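Local structure of DNA processing protein DprA (Streptococcus pneumoniae, 3UQZ) at residues Leu101-Phe106 / Asn186-Leu191. The protein binds single-stranded DNA cooperatively, shields it from nucleases and helps load the RecA recombinase onto it during natural transformation. Residues are numbered along the deposited sequence; the frame is centred on the assembly and turned at random.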
loop_
_atom_site.group_PDB
_atom_site.type_symbol
_atom_site.label_atom_id
_atom_site.label_comp_id
_atom_site.label_asym_id
_atom_site.label_seq_id
_atom_site.Cartn_x
_atom_site.Cartn_y
_atom_site.Cartn_z
ATOM N N LEU A 101 0.843 -36.376 -5.911
ATOM C CA LEU A 101 0.772 -35.981 -4.504
ATOM C C LEU A 101 2.086 -35.419 -3.977
ATOM O O LEU A 101 2.082 -34.838 -2.894
ATOM C CB LEU A 101 0.330 -37.153 -3.612
ATOM C CG LEU A 101 -1.151 -37.513 -3.552
ATOM C CD1 LEU A 101 -1.401 -38.549 -2.468
ATOM C CD2 LEU A 101 -2.021 -36.298 -3.283
ATOM N N ASP A 102 3.206 -35.599 -4.710
ATOM C CA ASP A 102 4.520 -35.109 -4.279
ATOM C C ASP A 102 4.581 -33.587 -4.158
ATOM O O ASP A 102 5.350 -33.068 -3.348
ATOM C CB ASP A 102 5.644 -35.637 -5.181
ATOM C CG ASP A 102 5.936 -37.122 -5.018
ATOM O OD1 ASP A 102 5.688 -37.664 -3.907
ATOM O OD2 ASP A 102 6.437 -37.738 -5.989
ATOM N N LEU A 103 3.723 -32.882 -4.921
ATOM C CA LEU A 103 3.612 -31.429 -4.913
ATOM C C LEU A 103 3.211 -30.896 -3.536
ATOM O O LEU A 103 3.553 -29.757 -3.210
ATOM C CB LEU A 103 2.632 -30.958 -5.994
ATOM C CG LEU A 103 3.218 -30.737 -7.405
ATOM C CD1 LEU A 103 3.396 -32.029 -8.137
ATOM C CD2 LEU A 103 2.287 -29.921 -8.241
ATOM N N LEU A 104 2.563 -31.740 -2.700
ATOM C CA LEU A 104 2.164 -31.377 -1.334
ATOM C C LEU A 104 3.367 -31.339 -0.387
ATOM O O LEU A 104 3.231 -30.868 0.739
ATOM C CB LEU A 104 1.105 -32.353 -0.781
ATOM C CG LEU A 104 -0.259 -32.446 -1.464
ATOM C CD1 LEU A 104 -1.096 -33.572 -0.827
ATOM C CD2 LEU A 104 -1.026 -31.114 -1.384
ATOM N N LYS A 105 4.538 -31.862 -0.825
ATOM C CA LYS A 105 5.762 -31.916 -0.004
ATOM C C LYS A 105 6.609 -30.640 -0.134
ATOM O O LYS A 105 7.529 -30.424 0.654
ATOM C CB LYS A 105 6.607 -33.161 -0.352
ATOM C CG LYS A 105 5.951 -34.498 -0.018
ATOM C CD LYS A 105 6.776 -35.657 -0.569
ATOM C CE LYS A 105 6.016 -36.961 -0.581
ATOM N NZ LYS A 105 6.748 -38.011 -1.336
ATOM N N PHE A 106 6.282 -29.797 -1.120
ATOM C CA PHE A 106 7.016 -28.578 -1.422
ATOM C C PHE A 106 6.453 -27.310 -0.772
ATOM O O PHE A 106 5.253 -27.278 -0.454
ATOM C CB PHE A 106 7.067 -28.392 -2.940
ATOM C CG PHE A 106 7.949 -29.377 -3.647
ATOM C CD1 PHE A 106 9.334 -29.274 -3.569
ATOM C CD2 PHE A 106 7.401 -30.409 -4.399
ATOM C CE1 PHE A 106 10.156 -30.175 -4.251
ATOM C CE2 PHE A 106 8.221 -31.308 -5.082
ATOM C CZ PHE A 106 9.592 -31.174 -5.020
ATOM N N ASN A 186 -2.894 -34.018 -15.331
ATOM C CA ASN A 186 -1.898 -34.905 -15.940
ATOM C C ASN A 186 -0.507 -34.752 -15.308
ATOM O O ASN A 186 0.015 -35.706 -14.725
ATOM C CB ASN A 186 -1.777 -34.635 -17.444
ATOM C CG ASN A 186 -2.967 -35.006 -18.266
ATOM O OD1 ASN A 186 -3.559 -36.081 -18.098
ATOM N ND2 ASN A 186 -3.292 -34.148 -19.237
ATOM N N ASP A 187 0.100 -33.571 -15.474
ATOM C CA ASP A 187 1.460 -33.282 -15.044
ATOM C C ASP A 187 1.659 -32.729 -13.642
ATOM O O ASP A 187 2.772 -32.838 -13.122
ATOM C CB ASP A 187 2.137 -32.356 -16.070
ATOM C CG ASP A 187 2.413 -32.977 -17.430
ATOM O OD1 ASP A 187 1.806 -34.025 -17.740
ATOM O OD2 ASP A 187 3.220 -32.399 -18.191
ATOM N N HIS A 188 0.607 -32.123 -13.041
ATOM C CA HIS A 188 0.640 -31.464 -11.728
ATOM C C HIS A 188 -0.326 -32.142 -10.741
ATOM O O HIS A 188 -0.361 -33.365 -10.713
ATOM C CB HIS A 188 0.350 -29.960 -11.923
ATOM C CG HIS A 188 1.323 -29.302 -12.845
ATOM N ND1 HIS A 188 2.436 -28.649 -12.361
ATOM C CD2 HIS A 188 1.374 -29.311 -14.199
ATOM C CE1 HIS A 188 3.120 -28.264 -13.428
ATOM N NE2 HIS A 188 2.524 -28.647 -14.558
ATOM N N LEU A 189 -1.112 -31.375 -9.948
ATOM C CA LEU A 189 -2.067 -31.906 -8.970
ATOM C C LEU A 189 -3.372 -31.082 -8.890
ATOM O O LEU A 189 -3.330 -29.855 -8.763
ATOM C CB LEU A 189 -1.392 -31.982 -7.592
ATOM C CG LEU A 189 -2.206 -32.498 -6.396
ATOM C CD1 LEU A 189 -2.613 -33.973 -6.560
ATOM C CD2 LEU A 189 -1.429 -32.301 -5.105
ATOM N N VAL A 190 -4.525 -31.769 -8.961
ATOM C CA VAL A 190 -5.854 -31.165 -8.828
ATOM C C VAL A 190 -6.478 -31.800 -7.594
ATOM O O VAL A 190 -6.507 -33.029 -7.492
ATOM C CB VAL A 190 -6.787 -31.346 -10.068
ATOM C CG1 VAL A 190 -8.069 -30.538 -9.910
ATOM C CG2 VAL A 190 -6.093 -30.976 -11.368
ATOM N N LEU A 191 -6.952 -30.973 -6.657
ATOM C CA LEU A 191 -7.602 -31.443 -5.432
ATOM C C LEU A 191 -9.088 -31.053 -5.418
ATOM O O LEU A 191 -9.473 -30.002 -5.962
ATOM C CB LEU A 191 -6.910 -30.886 -4.180
ATOM C CG LEU A 191 -5.461 -31.300 -3.919
ATOM C CD1 LEU A 191 -4.824 -30.387 -2.867
ATOM C CD2 LEU A 191 -5.350 -32.783 -3.496
#
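Leu189, at the start of strand 189-192, is the knob around which this leucine-rich contact is built. Its CB points toward the 3-10 segment 101-104, and with CG anti to the backbone N (chi1 179°) its two methyls reach Leu104 and Leu101; three leucines of that segment form the hollow. One fork of the knob, Leu189 CD2, rests against the branch point of Leu104, 3.8 Å from Leu104 CG, the two side chains crossing nearly at right angles. The other fork meets Leu101 obliquely, with Leu189 CD1 4.1 Å from Leu101 CD2. Leu103 forms the third wall: its CD2 lies 4.1 Å from Leu189 N and 4.3 Å from Leu189 CB, at the backbone bend where helix 178-187 gives way to the strand, and also sits at the edge of the His188 ring. Two residues along the strand, Leu191 points to the same side and meets Leu104 tip to tip, Leu191 CD1 to Leu104 CD2 at 4.1 Å. The two segments meet by van der Waals packing, with no hydrogen bond between them; Ile162 and Phe74 extend the same apolar layer. Here a short 3-10 connection between strands 94-99 and 108-113 packs over one face of the extended Rossmann-like sheet of DprA.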